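Fe(2+) transporter FeoB (Escherichia coli, PDB 3I8S) takes up ferrous iron across the inner membrane in a GTP-driven system, its cytosolic domain binding and slowly hydrolysing GTP. Local coordinates at residues K2-G7 / A86-N91; F45-H50 / A162-K167; N101-L106 / D246-C251; L111-I116 / L198-W203; C115-N120 / A139-P144. All coordinates share one frame; numbering follows the deposited sequence.

Overall arrangement
From the N terminus, contact 1 comes first: residues 2-7 pair with 86-91, joining two central strands of the G domain. Residues 45-50 lie inside that loop but find their partner only at 162-167, so contact 2 crosses contact 1 and brings a hairpin turn to the last helix of the G domain. After contact 1 has closed, contact 3 opens at 101-106 and ends at 246-251, bridging to the helical domain and crossing contact 2. Contact 4, 111-116 with 198-203, is nested within contact 3, also crosses contact 2, and makes a second bridge between the domains. From its overlapping start at Cys115, contact 5 closes locally at 139-144, nested inside both contacts 2 and 3.

Contact 1: residues K2-G7 / A86-N91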
# COMPACT_ATOMS: atom_id res chain seq x y z
N LYS A 2 -11.16 -17.41 15.14
CA LYS A 2 -10.17 -16.53 14.53
C LYS A 2 -10.57 -16.25 13.08
O LYS A 2 -10.82 -17.16 12.33
CB LYS A 2 -8.76 -17.16 14.61
CG LYS A 2 -7.68 -16.23 14.09
CD LYS A 2 -6.24 -16.68 14.36
CE LYS A 2 -5.26 -15.66 13.80
NZ LYS A 2 -3.88 -16.13 13.89
N LYS A 3 -10.66 -14.97 12.72
CA LYS A 3 -11.07 -14.59 11.34
C LYS A 3 -9.86 -14.35 10.50
O LYS A 3 -8.75 -14.20 11.00
CB LYS A 3 -11.96 -13.35 11.34
CG LYS A 3 -13.19 -13.49 12.18
CD LYS A 3 -13.98 -14.65 11.70
CE LYS A 3 -15.21 -14.86 12.52
NZ LYS A 3 -16.10 -13.75 12.19
N LEU A 4 -10.06 -14.30 9.18
CA LEU A 4 -9.02 -13.76 8.31
C LEU A 4 -9.19 -12.28 8.31
O LEU A 4 -10.28 -11.79 7.97
CB LEU A 4 -9.13 -14.30 6.88
CG LEU A 4 -8.05 -13.89 5.91
CD1 LEU A 4 -6.66 -14.51 6.23
CD2 LEU A 4 -8.48 -14.30 4.46
N THR A 5 -8.15 -11.54 8.72
CA THR A 5 -8.24 -10.09 8.83
C THR A 5 -7.63 -9.40 7.61
O THR A 5 -6.45 -9.59 7.30
CB THR A 5 -7.53 -9.60 10.09
OG1 THR A 5 -8.11 -10.25 11.22
CG2 THR A 5 -7.67 -8.07 10.25
N ILE A 6 -8.46 -8.61 6.96
CA ILE A 6 -8.09 -7.86 5.76
C ILE A 6 -8.25 -6.35 5.97
O ILE A 6 -9.32 -5.87 6.43
CB ILE A 6 -8.92 -8.31 4.55
CG1 ILE A 6 -8.81 -9.81 4.36
CG2 ILE A 6 -8.46 -7.49 3.32
CD1 ILE A 6 -9.52 -10.30 3.17
N GLY A 7 -7.18 -5.59 5.65
CA GLY A 7 -7.21 -4.13 5.67
C GLY A 7 -7.63 -3.64 4.28
O GLY A 7 -7.03 -4.08 3.27
N ALA A 86 -3.43 -7.36 10.28
CA ALA A 86 -4.01 -7.85 9.04
C ALA A 86 -3.15 -8.97 8.49
O ALA A 86 -1.92 -8.96 8.62
CB ALA A 86 -4.12 -6.74 8.03
N ASP A 87 -3.83 -9.96 7.94
CA ASP A 87 -3.22 -11.07 7.24
C ASP A 87 -2.92 -10.70 5.80
O ASP A 87 -1.99 -11.22 5.23
CB ASP A 87 -4.19 -12.25 7.27
CG ASP A 87 -4.45 -12.74 8.68
OD1 ASP A 87 -3.46 -13.12 9.31
OD2 ASP A 87 -5.59 -12.71 9.17
N LEU A 88 -3.72 -9.79 5.24
CA LEU A 88 -3.49 -9.21 3.94
C LEU A 88 -4.25 -7.93 3.80
O LEU A 88 -5.11 -7.62 4.63
CB LEU A 88 -3.91 -10.14 2.81
CG LEU A 88 -5.37 -10.44 2.63
CD1 LEU A 88 -5.64 -10.79 1.16
CD2 LEU A 88 -5.69 -11.58 3.56
N LEU A 89 -3.97 -7.22 2.70
CA LEU A 89 -4.58 -5.94 2.37
C LEU A 89 -5.23 -6.05 1.00
O LEU A 89 -4.71 -6.75 0.11
CB LEU A 89 -3.52 -4.86 2.29
CG LEU A 89 -2.69 -4.61 3.50
CD1 LEU A 89 -1.67 -3.52 3.10
CD2 LEU A 89 -3.63 -4.20 4.61
N ILE A 90 -6.37 -5.39 0.83
CA ILE A 90 -6.96 -5.18 -0.49
C ILE A 90 -6.77 -3.71 -0.73
O ILE A 90 -7.26 -2.86 0.04
CB ILE A 90 -8.46 -5.57 -0.59
CG1 ILE A 90 -8.58 -7.08 -0.39
CG2 ILE A 90 -9.04 -5.13 -1.97
CD1 ILE A 90 -9.98 -7.53 -0.21
N ASN A 91 -6.02 -3.43 -1.77
CA ASN A 91 -5.69 -2.08 -2.17
C ASN A 91 -6.56 -1.67 -3.32
O ASN A 91 -6.40 -2.18 -4.41
CB ASN A 91 -4.21 -2.00 -2.51
CG ASN A 91 -3.78 -0.62 -3.04
OD1 ASN A 91 -4.33 0.46 -2.70
ND2 ASN A 91 -2.75 -0.66 -3.85
O HOH W 1 -6.59 -12.80 11.57
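Asp87 and Thr5 grip each other through two short bonds at the start of a parallel strand pair in the central sheet of a P-loop GTPase fold. Thr5 N donates to Asp87 OD2 at 2.9 Å, almost straight at 172° and along the anti lone pair of that oxygen. In return, Asp87 N reaches Thr5 O at 2.7 Å, in the carbonyl plane, while Leu88 N adds only a weak bond to the same oxygen. A water donates to Lys3 O and Asp87 OD2 and accepts from Thr5 OG1, so the carboxylate fixes both backbone and solvent. An alanine at Asp87 would remove OD2 and would probably leave Thr5 N and this water poorly held, loosening the entry to the strand pair.

Farther along, parallel pairing takes over: Gly7 N donates to Leu88 O at 3.1 Å, and Ile90 N to Gly7 O at 2.8 Å, nearly along the C=O axis. Ile6 and Leu88 lie side by side on one face, pointing the same way, with Ile6 CG1 3.7 Å from Leu88 CD2. Ile6 CG2 meets Ile90 CG1 at 3.7 Å, and Ile163 of helix 154-164 covers both isoleucines. Strand 4-10 then leads into the GTP-binding loop that begins at Gly10. On the opposite face Gly7 leaves room for Leu89, whose CD2 lies 3.7 Å from Gly7 CA.

Contact 2: residues F45-H50 / A162-K167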
# COMPACT_ATOMS: atom_id res chain seq x y z
N PHE A 45 -17.58 -10.69 6.14
CA PHE A 45 -18.10 -11.39 4.97
C PHE A 45 -17.37 -12.70 4.84
O PHE A 45 -16.36 -12.95 5.54
CB PHE A 45 -17.99 -10.58 3.66
CG PHE A 45 -16.60 -10.43 3.13
CD1 PHE A 45 -15.83 -9.33 3.50
CD2 PHE A 45 -16.08 -11.32 2.19
CE1 PHE A 45 -14.55 -9.17 3.01
CE2 PHE A 45 -14.82 -11.17 1.68
CZ PHE A 45 -14.04 -10.08 2.10
N SER A 46 -17.89 -13.52 3.95
CA SER A 46 -17.32 -14.85 3.78
C SER A 46 -17.00 -15.09 2.32
O SER A 46 -17.59 -14.48 1.40
CB SER A 46 -18.23 -15.94 4.34
OG SER A 46 -19.49 -16.00 3.69
N THR A 47 -16.00 -15.92 2.12
CA THR A 47 -15.61 -16.43 0.83
C THR A 47 -15.92 -17.94 0.82
O THR A 47 -16.44 -18.49 1.80
CB THR A 47 -14.14 -16.20 0.60
OG1 THR A 47 -13.36 -16.94 1.54
CG2 THR A 47 -13.75 -14.68 0.66
N THR A 48 -15.51 -18.67 -0.22
CA THR A 48 -15.69 -20.10 -0.20
C THR A 48 -15.02 -20.73 1.03
O THR A 48 -15.61 -21.58 1.68
CB THR A 48 -15.16 -20.76 -1.50
OG1 THR A 48 -15.88 -20.21 -2.62
CG2 THR A 48 -15.27 -22.24 -1.45
N ASP A 49 -13.81 -20.28 1.34
CA ASP A 49 -13.01 -20.94 2.36
C ASP A 49 -12.95 -20.16 3.72
O ASP A 49 -12.64 -20.78 4.75
CB ASP A 49 -11.58 -21.11 1.87
CG ASP A 49 -11.45 -22.10 0.75
OD1 ASP A 49 -12.32 -22.95 0.58
OD2 ASP A 49 -10.41 -22.06 0.06
N HIS A 50 -13.18 -18.86 3.70
CA HIS A 50 -12.75 -18.00 4.82
C HIS A 50 -13.89 -17.16 5.35
O HIS A 50 -14.75 -16.69 4.58
CB HIS A 50 -11.62 -17.04 4.40
CG HIS A 50 -10.32 -17.71 4.11
ND1 HIS A 50 -9.93 -18.07 2.84
CD2 HIS A 50 -9.29 -18.07 4.93
CE1 HIS A 50 -8.76 -18.68 2.89
NE2 HIS A 50 -8.34 -18.67 4.14
N ALA A 162 -9.59 -14.56 -5.34
CA ALA A 162 -8.27 -14.06 -5.03
C ALA A 162 -7.94 -14.13 -3.54
O ALA A 162 -6.83 -14.52 -3.17
CB ALA A 162 -8.08 -12.63 -5.62
N ILE A 163 -8.89 -13.78 -2.69
CA ILE A 163 -8.70 -13.89 -1.23
C ILE A 163 -8.41 -15.35 -0.84
O ILE A 163 -7.44 -15.67 -0.12
CB ILE A 163 -9.93 -13.31 -0.46
CG1 ILE A 163 -10.04 -11.76 -0.60
CG2 ILE A 163 -9.87 -13.77 1.01
CD1 ILE A 163 -11.42 -11.15 -0.12
N ASP A 164 -9.21 -16.27 -1.38
CA ASP A 164 -9.01 -17.71 -1.08
C ASP A 164 -7.67 -18.29 -1.60
O ASP A 164 -7.27 -19.42 -1.28
CB ASP A 164 -10.20 -18.54 -1.56
CG ASP A 164 -11.41 -18.40 -0.66
OD1 ASP A 164 -12.48 -18.83 -1.06
OD2 ASP A 164 -11.28 -17.88 0.47
N ARG A 165 -7.03 -17.55 -2.47
CA ARG A 165 -5.74 -17.89 -2.99
C ARG A 165 -4.59 -16.97 -2.54
O ARG A 165 -3.50 -17.05 -3.11
CB ARG A 165 -5.85 -17.82 -4.49
CG ARG A 165 -6.74 -18.87 -5.04
CD ARG A 165 -6.75 -18.77 -6.55
NE ARG A 165 -7.43 -19.93 -7.06
CZ ARG A 165 -7.83 -20.08 -8.32
NH1 ARG A 165 -7.62 -19.12 -9.21
NH2 ARG A 165 -8.46 -21.17 -8.65
N TYR A 166 -4.78 -16.18 -1.51
CA TYR A 166 -3.79 -15.12 -1.28
C TYR A 166 -2.46 -15.74 -0.81
O TYR A 166 -2.40 -16.80 -0.24
CB TYR A 166 -4.28 -14.04 -0.35
CG TYR A 166 -3.93 -14.29 1.07
CD1 TYR A 166 -4.74 -15.08 1.87
CD2 TYR A 166 -2.75 -13.77 1.62
CE1 TYR A 166 -4.41 -15.33 3.19
CE2 TYR A 166 -2.42 -14.00 2.95
CZ TYR A 166 -3.26 -14.79 3.73
OH TYR A 166 -2.94 -15.05 5.05
N LYS A 167 -1.40 -15.06 -1.19
CA LYS A 167 -0.04 -15.52 -1.03
C LYS A 167 0.87 -14.32 -0.86
O LYS A 167 0.46 -13.19 -1.04
CB LYS A 167 0.39 -16.31 -2.28
CG LYS A 167 0.19 -15.45 -3.57
CD LYS A 167 0.49 -16.14 -4.88
CE LYS A 167 -0.03 -15.27 -6.04
NZ LYS A 167 0.12 -16.07 -7.29
O HOH W 2 -8.12 -20.96 0.70
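Two rings and a pair of carboxylates organise this contact. The Phe45 ring is met at its edge, tip to tip, by Ile163, whose CD1 lies in the ring plane 3.6 Å from Phe45 CZ. The His50 ring also works through its edge: ND1 donates to Asp164 OD2 at 2.7 Å, with an N-H...O angle of 169°, although it approaches that oxygen from above the carboxylate plane. The carboxylates of Asp49 and Asp164 are stacked, their planes 25° apart.

Asp164 OD2 accepts a second bond, from Thr47 OG1 at 2.5 Å along the syn lone pair. Asp164 OD1 takes Asp49 N at 3.1 Å from above the plane. These donors probably offset the repulsion from Asp49 and keep Asp164 ionised, while a water links Asp49 OD2 to Asp164 O. An alanine at Asp164 would remove all three acceptor bonds and would probably leave the turn weakly attached to the helix.

The turn is braced internally as well: Thr47 OG1 accepts from His50 N at 2.9 Å, an ST motif. Placed between antiparallel strands 39-46 and 51-56, it forms the tip of the interswitch hairpin of a Ras-like G domain, here pinned to the end of helix 154-164.

Contact 3: residues N101-L106 / D246-C251; sequences NLYLTL and DARYQC
Tyr103 extends from helix 98-111 with its CB directed at helix 240-259, and with CG anti to the backbone N (chi1 -168°) its ring is carried across between them. The near side of the ring arrives first: CD1 lies 3.6 Å from Tyr249 CE1, and CE1 comes equally close to Tyr249 CZ, over one face of that ring. The two planes are near parallel, 23° apart, yet slid so far that centroids 4.9 Å apart give little overlap. In return, Tyr249 OH sits over a face of Tyr103, offset toward the rim, and is hydrogen-bonded to Tyr61 OH.

Segments 101-106 and 246-251 cross here at 114°, their axes 10.3 Å apart at the closest, and belong to different parts of FeoB: the G domain and the cytosolic helical domain.

At the tip of Tyr103, OH is 3.5 Å from Arg248 CD and lies at the edge of the guanidinium, near its plane, 3.2 Å from Arg248 NH1. The extended Arg248 chain carries its charge onward to hydrogen bonds with Tyr177 and Gln207 and a salt bridge with Glu210, which would hold the guanidinium there. One helical turn beyond Tyr103, Leu106 CD2 rests against Cys251 SG at 3.5 Å.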
# COMPACT_ATOMS: atom_id res chain seq x y z
N ASN A 101 -2.51 6.87 -8.04
CA ASN A 101 -2.92 5.85 -7.08
C ASN A 101 -1.82 4.84 -6.75
O ASN A 101 -1.81 4.26 -5.64
CB ASN A 101 -4.16 5.07 -7.55
CG ASN A 101 -5.47 5.83 -7.31
OD1 ASN A 101 -6.39 5.28 -6.70
ND2 ASN A 101 -5.56 7.09 -7.78
N LEU A 102 -0.90 4.62 -7.69
CA LEU A 102 0.12 3.62 -7.49
C LEU A 102 1.20 4.04 -6.44
O LEU A 102 2.01 3.21 -6.03
CB LEU A 102 0.79 3.23 -8.82
CG LEU A 102 -0.01 2.23 -9.68
CD1 LEU A 102 0.77 2.00 -11.04
CD2 LEU A 102 -0.27 0.92 -8.94
N TYR A 103 1.24 5.31 -6.06
CA TYR A 103 2.25 5.70 -5.05
C TYR A 103 2.01 4.90 -3.76
O TYR A 103 2.91 4.29 -3.18
CB TYR A 103 2.25 7.19 -4.82
CG TYR A 103 3.44 7.64 -4.02
CD1 TYR A 103 4.66 7.87 -4.64
CD2 TYR A 103 3.38 7.79 -2.62
CE1 TYR A 103 5.77 8.25 -3.93
CE2 TYR A 103 4.48 8.19 -1.89
CZ TYR A 103 5.69 8.40 -2.57
OH TYR A 103 6.80 8.80 -1.88
N LEU A 104 0.76 4.90 -3.31
CA LEU A 104 0.36 4.11 -2.15
C LEU A 104 0.64 2.61 -2.33
O LEU A 104 1.24 1.97 -1.51
CB LEU A 104 -1.13 4.30 -1.87
CG LEU A 104 -1.69 3.55 -0.66
CD1 LEU A 104 -0.98 3.86 0.68
CD2 LEU A 104 -3.23 3.89 -0.54
N THR A 105 0.21 2.06 -3.45
CA THR A 105 0.46 0.68 -3.76
C THR A 105 1.94 0.28 -3.60
O THR A 105 2.25 -0.74 -2.95
CB THR A 105 -0.00 0.36 -5.20
OG1 THR A 105 -1.29 0.96 -5.48
CG2 THR A 105 -0.06 -1.15 -5.36
N LEU A 106 2.82 1.07 -4.17
CA LEU A 106 4.26 0.78 -4.07
C LEU A 106 4.72 0.78 -2.64
O LEU A 106 5.55 -0.01 -2.27
CB LEU A 106 5.11 1.67 -4.93
CG LEU A 106 5.47 1.04 -6.30
CD1 LEU A 106 4.27 0.56 -7.05
CD2 LEU A 106 6.34 2.02 -7.15
N ASP A 246 12.23 10.42 -6.16
CA ASP A 246 12.38 10.38 -7.61
C ASP A 246 12.45 8.91 -8.08
O ASP A 246 11.84 8.55 -9.08
CB ASP A 246 13.61 11.19 -8.08
CG ASP A 246 13.33 12.70 -8.22
OD1 ASP A 246 12.15 13.11 -8.31
OD2 ASP A 246 14.30 13.51 -8.28
N ALA A 247 13.16 8.06 -7.32
CA ALA A 247 13.21 6.61 -7.64
C ALA A 247 11.78 6.04 -7.69
O ALA A 247 11.43 5.30 -8.60
CB ALA A 247 14.05 5.84 -6.61
N ARG A 248 10.95 6.42 -6.72
CA ARG A 248 9.56 5.94 -6.68
C ARG A 248 8.76 6.38 -7.87
O ARG A 248 8.14 5.56 -8.55
CB ARG A 248 8.86 6.35 -5.37
CG ARG A 248 9.47 5.66 -4.19
CD ARG A 248 9.04 6.29 -2.85
NE ARG A 248 9.71 5.61 -1.76
CZ ARG A 248 9.66 6.04 -0.50
NH1 ARG A 248 8.98 7.13 -0.20
NH2 ARG A 248 10.29 5.37 0.45
N TYR A 249 8.81 7.67 -8.18
CA TYR A 249 8.07 8.16 -9.32
C TYR A 249 8.59 7.58 -10.65
O TYR A 249 7.80 7.28 -11.56
CB TYR A 249 8.03 9.68 -9.27
CG TYR A 249 7.11 10.19 -8.12
CD1 TYR A 249 5.73 9.98 -8.16
CD2 TYR A 249 7.62 10.85 -7.01
CE1 TYR A 249 4.87 10.44 -7.14
CE2 TYR A 249 6.77 11.33 -5.98
CZ TYR A 249 5.39 11.13 -6.05
OH TYR A 249 4.54 11.59 -5.02
N GLN A 250 9.91 7.39 -10.77
CA GLN A 250 10.49 6.78 -11.98
C GLN A 250 9.89 5.40 -12.19
O GLN A 250 9.51 5.00 -13.31
CB GLN A 250 12.01 6.62 -11.86
CG GLN A 250 12.64 6.05 -13.15
CD GLN A 250 14.06 5.51 -12.97
OE1 GLN A 250 14.82 5.40 -13.94
NE2 GLN A 250 14.40 5.12 -11.76
N CYS A 251 9.85 4.63 -11.11
CA CYS A 251 9.33 3.29 -11.13
C CYS A 251 7.88 3.24 -11.63
O CYS A 251 7.51 2.47 -12.54
CB CYS A 251 9.43 2.70 -9.73
SG CYS A 251 8.69 1.08 -9.63

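Contact 4: residues L111-I116 / L198-W203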
# COMPACT_ATOMS: atom_id res chain seq x y z
N LEU A 111 6.70 -2.64 1.91
CA LEU A 111 6.57 -3.18 3.28
C LEU A 111 6.44 -4.69 3.27
O LEU A 111 6.68 -5.38 4.28
CB LEU A 111 5.34 -2.55 3.98
CG LEU A 111 5.63 -1.16 4.51
CD1 LEU A 111 4.31 -0.44 4.83
CD2 LEU A 111 6.56 -1.28 5.72
N GLY A 112 6.07 -5.23 2.11
CA GLY A 112 6.02 -6.66 1.94
C GLY A 112 4.75 -7.29 2.47
O GLY A 112 4.70 -8.52 2.63
N ILE A 113 3.72 -6.50 2.76
CA ILE A 113 2.48 -7.08 3.30
C ILE A 113 1.71 -7.72 2.13
O ILE A 113 1.65 -7.10 1.07
CB ILE A 113 1.49 -6.03 3.92
CG1 ILE A 113 2.18 -4.90 4.69
CG2 ILE A 113 0.43 -6.78 4.73
CD1 ILE A 113 2.96 -5.32 5.84
N PRO A 114 1.18 -8.97 2.29
CA PRO A 114 0.43 -9.59 1.19
C PRO A 114 -0.71 -8.66 0.75
O PRO A 114 -1.43 -8.16 1.59
CB PRO A 114 -0.12 -10.85 1.81
CG PRO A 114 0.91 -11.20 2.80
CD PRO A 114 1.29 -9.92 3.41
N CYS A 115 -0.78 -8.41 -0.56
CA CYS A 115 -1.74 -7.47 -1.16
C CYS A 115 -2.49 -8.13 -2.30
O CYS A 115 -1.97 -9.04 -2.98
CB CYS A 115 -1.02 -6.23 -1.72
SG CYS A 115 -0.40 -5.06 -0.52
N ILE A 116 -3.73 -7.70 -2.48
CA ILE A 116 -4.48 -7.90 -3.68
C ILE A 116 -4.88 -6.51 -4.15
O ILE A 116 -5.45 -5.74 -3.37
CB ILE A 116 -5.76 -8.71 -3.42
CG1 ILE A 116 -5.40 -10.16 -2.98
CG2 ILE A 116 -6.62 -8.73 -4.70
CD1 ILE A 116 -6.53 -10.84 -2.30
N LEU A 198 12.45 -7.69 8.79
CA LEU A 198 13.53 -6.98 8.10
C LEU A 198 13.04 -6.05 7.01
O LEU A 198 13.52 -4.93 6.91
CB LEU A 198 14.55 -7.94 7.52
CG LEU A 198 15.78 -7.32 6.83
CD1 LEU A 198 16.46 -6.26 7.69
CD2 LEU A 198 16.75 -8.43 6.48
N LYS A 199 12.12 -6.52 6.18
CA LYS A 199 11.61 -5.68 5.09
C LYS A 199 11.10 -4.36 5.69
O LYS A 199 11.32 -3.28 5.11
CB LYS A 199 10.44 -6.34 4.36
CG LYS A 199 10.78 -7.35 3.29
CD LYS A 199 9.84 -7.24 2.06
CE LYS A 199 10.32 -6.19 1.03
NZ LYS A 199 9.45 -6.05 -0.19
N GLN A 200 10.40 -4.46 6.82
CA GLN A 200 9.75 -3.29 7.40
C GLN A 200 10.78 -2.38 8.05
O GLN A 200 10.66 -1.17 7.99
CB GLN A 200 8.65 -3.69 8.36
CG GLN A 200 7.51 -4.35 7.63
CD GLN A 200 6.36 -4.75 8.52
OE1 GLN A 200 6.34 -4.42 9.71
NE2 GLN A 200 5.39 -5.45 7.96
N ARG A 201 11.80 -2.98 8.62
CA ARG A 201 12.92 -2.22 9.16
C ARG A 201 13.62 -1.44 8.04
O ARG A 201 13.93 -0.27 8.17
CB ARG A 201 13.88 -3.14 9.91
CG ARG A 201 13.38 -3.44 11.36
CD ARG A 201 14.37 -4.21 12.19
NE ARG A 201 14.45 -5.61 11.84
CZ ARG A 201 15.52 -6.22 11.32
NH1 ARG A 201 16.65 -5.56 11.12
NH2 ARG A 201 15.48 -7.51 11.04
N ARG A 202 13.83 -2.08 6.91
CA ARG A 202 14.46 -1.41 5.79
C ARG A 202 13.60 -0.26 5.21
O ARG A 202 14.11 0.79 4.82
CB ARG A 202 14.82 -2.42 4.73
CG ARG A 202 15.94 -3.32 5.21
CD ARG A 202 16.31 -4.34 4.14
NE ARG A 202 17.56 -5.02 4.48
CZ ARG A 202 18.02 -6.09 3.82
NH1 ARG A 202 17.32 -6.64 2.85
NH2 ARG A 202 19.19 -6.63 4.16
N TRP A 203 12.31 -0.49 5.13
CA TRP A 203 11.35 0.53 4.68
C TRP A 203 11.39 1.70 5.66
O TRP A 203 11.42 2.85 5.25
CB TRP A 203 9.96 -0.08 4.65
CG TRP A 203 8.93 0.85 4.12
CD1 TRP A 203 8.62 1.09 2.80
CD2 TRP A 203 8.04 1.67 4.89
NE1 TRP A 203 7.60 2.01 2.71
CE2 TRP A 203 7.22 2.38 3.97
CE3 TRP A 203 7.86 1.90 6.27
CZ2 TRP A 203 6.23 3.28 4.39
CZ3 TRP A 203 6.89 2.80 6.67
CH2 TRP A 203 6.08 3.46 5.73
O HOH W 3 6.57 -7.36 6.23
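Apolar packing, assisted by one water, joins the turn between helix 98-111 and strand 115-120 of the G domain to the first turns of helix 198-210 in the helical domain. Leu111 carries most of it. Its CG stands over the five-membered ring of Trp203, 3.8 Å from the centroid and 11° off the normal, a CH-pi contact. Leu111 CD2 presses on the same indole face, 3.4 Å from Trp203 CD2. The Gln200 chain runs past Leu111 and brings NE2 to 3.2 Å from Ile113 CD1.

Gly112 turns the chain in a Schellman motif (phi 82°), and its CA lies 3.9 Å from Lys199 CD, where a CB would clash.

The polar link is indirect: a water donates to Leu111 O at 2.8 Å and accepts a weak bond from Gln200 NE2. Lys199 NZ is weakly bonded to Leu109 O, and its charge would probably suit the carbonyl end of helix 98-111. Since the segments share no direct hydrogen bond, their cohesion rests mainly on carbon contacts.

Contact 5: residues C115-N120 / A139-P144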
# COMPACT_ATOMS: atom_id res chain seq x y z
N CYS A 115 -0.78 -8.41 -0.56
CA CYS A 115 -1.74 -7.47 -1.16
C CYS A 115 -2.49 -8.13 -2.30
O CYS A 115 -1.97 -9.04 -2.98
CB CYS A 115 -1.02 -6.23 -1.72
SG CYS A 115 -0.40 -5.06 -0.52
N ILE A 116 -3.73 -7.70 -2.48
CA ILE A 116 -4.48 -7.90 -3.68
C ILE A 116 -4.88 -6.51 -4.15
O ILE A 116 -5.45 -5.74 -3.37
CB ILE A 116 -5.76 -8.71 -3.42
CG1 ILE A 116 -5.40 -10.16 -2.98
CG2 ILE A 116 -6.62 -8.73 -4.70
CD1 ILE A 116 -6.53 -10.84 -2.30
N VAL A 117 -4.57 -6.16 -5.40
CA VAL A 117 -5.10 -4.89 -5.96
C VAL A 117 -6.48 -5.11 -6.52
O VAL A 117 -6.69 -6.01 -7.39
CB VAL A 117 -4.17 -4.26 -7.03
CG1 VAL A 117 -4.84 -3.15 -7.80
CG2 VAL A 117 -2.87 -3.83 -6.39
N ALA A 118 -7.41 -4.28 -6.09
CA ALA A 118 -8.73 -4.26 -6.72
C ALA A 118 -8.82 -3.00 -7.59
O ALA A 118 -8.90 -1.88 -7.06
CB ALA A 118 -9.83 -4.28 -5.70
N LEU A 119 -8.85 -3.23 -8.89
CA LEU A 119 -8.87 -2.17 -9.88
C LEU A 119 -10.29 -1.76 -10.19
O LEU A 119 -11.11 -2.53 -10.78
CB LEU A 119 -8.06 -2.59 -11.12
CG LEU A 119 -7.64 -1.52 -12.13
CD1 LEU A 119 -6.62 -0.51 -11.57
CD2 LEU A 119 -7.05 -2.18 -13.40
N ASN A 120 -10.56 -0.51 -9.80
CA ASN A 120 -11.86 0.12 -9.87
C ASN A 120 -11.97 1.24 -10.92
O ASN A 120 -10.99 1.65 -11.52
CB ASN A 120 -12.12 0.76 -8.48
CG ASN A 120 -13.44 0.42 -7.95
OD1 ASN A 120 -14.30 -0.11 -8.65
ND2 ASN A 120 -13.63 0.73 -6.68
N ALA A 139 2.23 -8.44 -13.06
CA ALA A 139 3.64 -8.83 -13.24
C ALA A 139 4.66 -7.85 -12.64
O ALA A 139 5.69 -8.30 -12.13
CB ALA A 139 3.95 -9.04 -14.73
N ARG A 140 4.41 -6.55 -12.79
CA ARG A 140 5.34 -5.50 -12.33
C ARG A 140 5.21 -5.22 -10.81
O ARG A 140 6.19 -4.82 -10.16
CB ARG A 140 5.14 -4.22 -13.14
CG ARG A 140 5.79 -4.33 -14.55
CD ARG A 140 5.23 -3.31 -15.58
NE ARG A 140 5.94 -3.52 -16.83
CZ ARG A 140 5.74 -4.56 -17.65
NH1 ARG A 140 4.82 -5.49 -17.41
NH2 ARG A 140 6.48 -4.66 -18.73
N LEU A 141 4.01 -5.42 -10.29
CA LEU A 141 3.71 -5.26 -8.87
C LEU A 141 4.08 -6.47 -8.04
O LEU A 141 4.43 -6.32 -6.88
CB LEU A 141 2.22 -4.97 -8.68
CG LEU A 141 1.75 -3.68 -9.33
CD1 LEU A 141 0.24 -3.49 -8.95
CD2 LEU A 141 2.62 -2.48 -8.95
N GLY A 142 3.99 -7.67 -8.63
CA GLY A 142 4.18 -8.90 -7.92
C GLY A 142 3.01 -9.31 -7.06
O GLY A 142 3.17 -10.06 -6.10
N CYS A 143 1.83 -8.79 -7.37
CA CYS A 143 0.62 -9.17 -6.67
C CYS A 143 -0.55 -9.22 -7.64
O CYS A 143 -0.49 -8.63 -8.74
CB CYS A 143 0.35 -8.21 -5.49
SG CYS A 143 -0.20 -6.56 -5.98
N PRO A 144 -1.62 -9.98 -7.27
CA PRO A 144 -2.82 -10.06 -8.08
C PRO A 144 -3.45 -8.70 -8.35
O PRO A 144 -3.47 -7.80 -7.48
CB PRO A 144 -3.77 -10.90 -7.22
CG PRO A 144 -2.90 -11.62 -6.24
CD PRO A 144 -1.72 -10.80 -6.04
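A single backbone hydrogen bond ties the segments: Val117 N donates to Pro144 O at 2.9 Å, with an N-H...O angle of 157° and the donor in the carbonyl plane. It begins the ladder that continues in the backbone pairing of Val117 with Ile146.

Carbonyl-to-carbon packing comes next. Cys115 O is 3.5 Å from Cys143 CB and equally near Pro144 CD, so the chain after the helix lies closely along the strand before it pairs.

The topology is a beta-alpha-beta crossover of the P-loop GTPase fold: strand 115-120 leads out, helix 134-141 returns, and strand 145-147 joins the sheet parallel to the first. At the end of the outgoing strand, Asn120 belongs to the GTP site, in Asn120-Met121-Leu122-Asp123, which corresponds to the G4 motif. Gly142 (phi 76°) turns the chain out of the helix.

Apolar contacts join the strand to the helix end and the turn after it. Val117 CG2 touches Cys143 SG at 3.8 Å and Leu141 CD1 at 4.0 Å, valine and leucine crossing at about a right angle. Leu106 and Leu109 also touch Leu141. Cys143 SG takes the crowded position between backbone N and carbonyl carbon (chi1 72°), which sets the sulfur against the valine methyl.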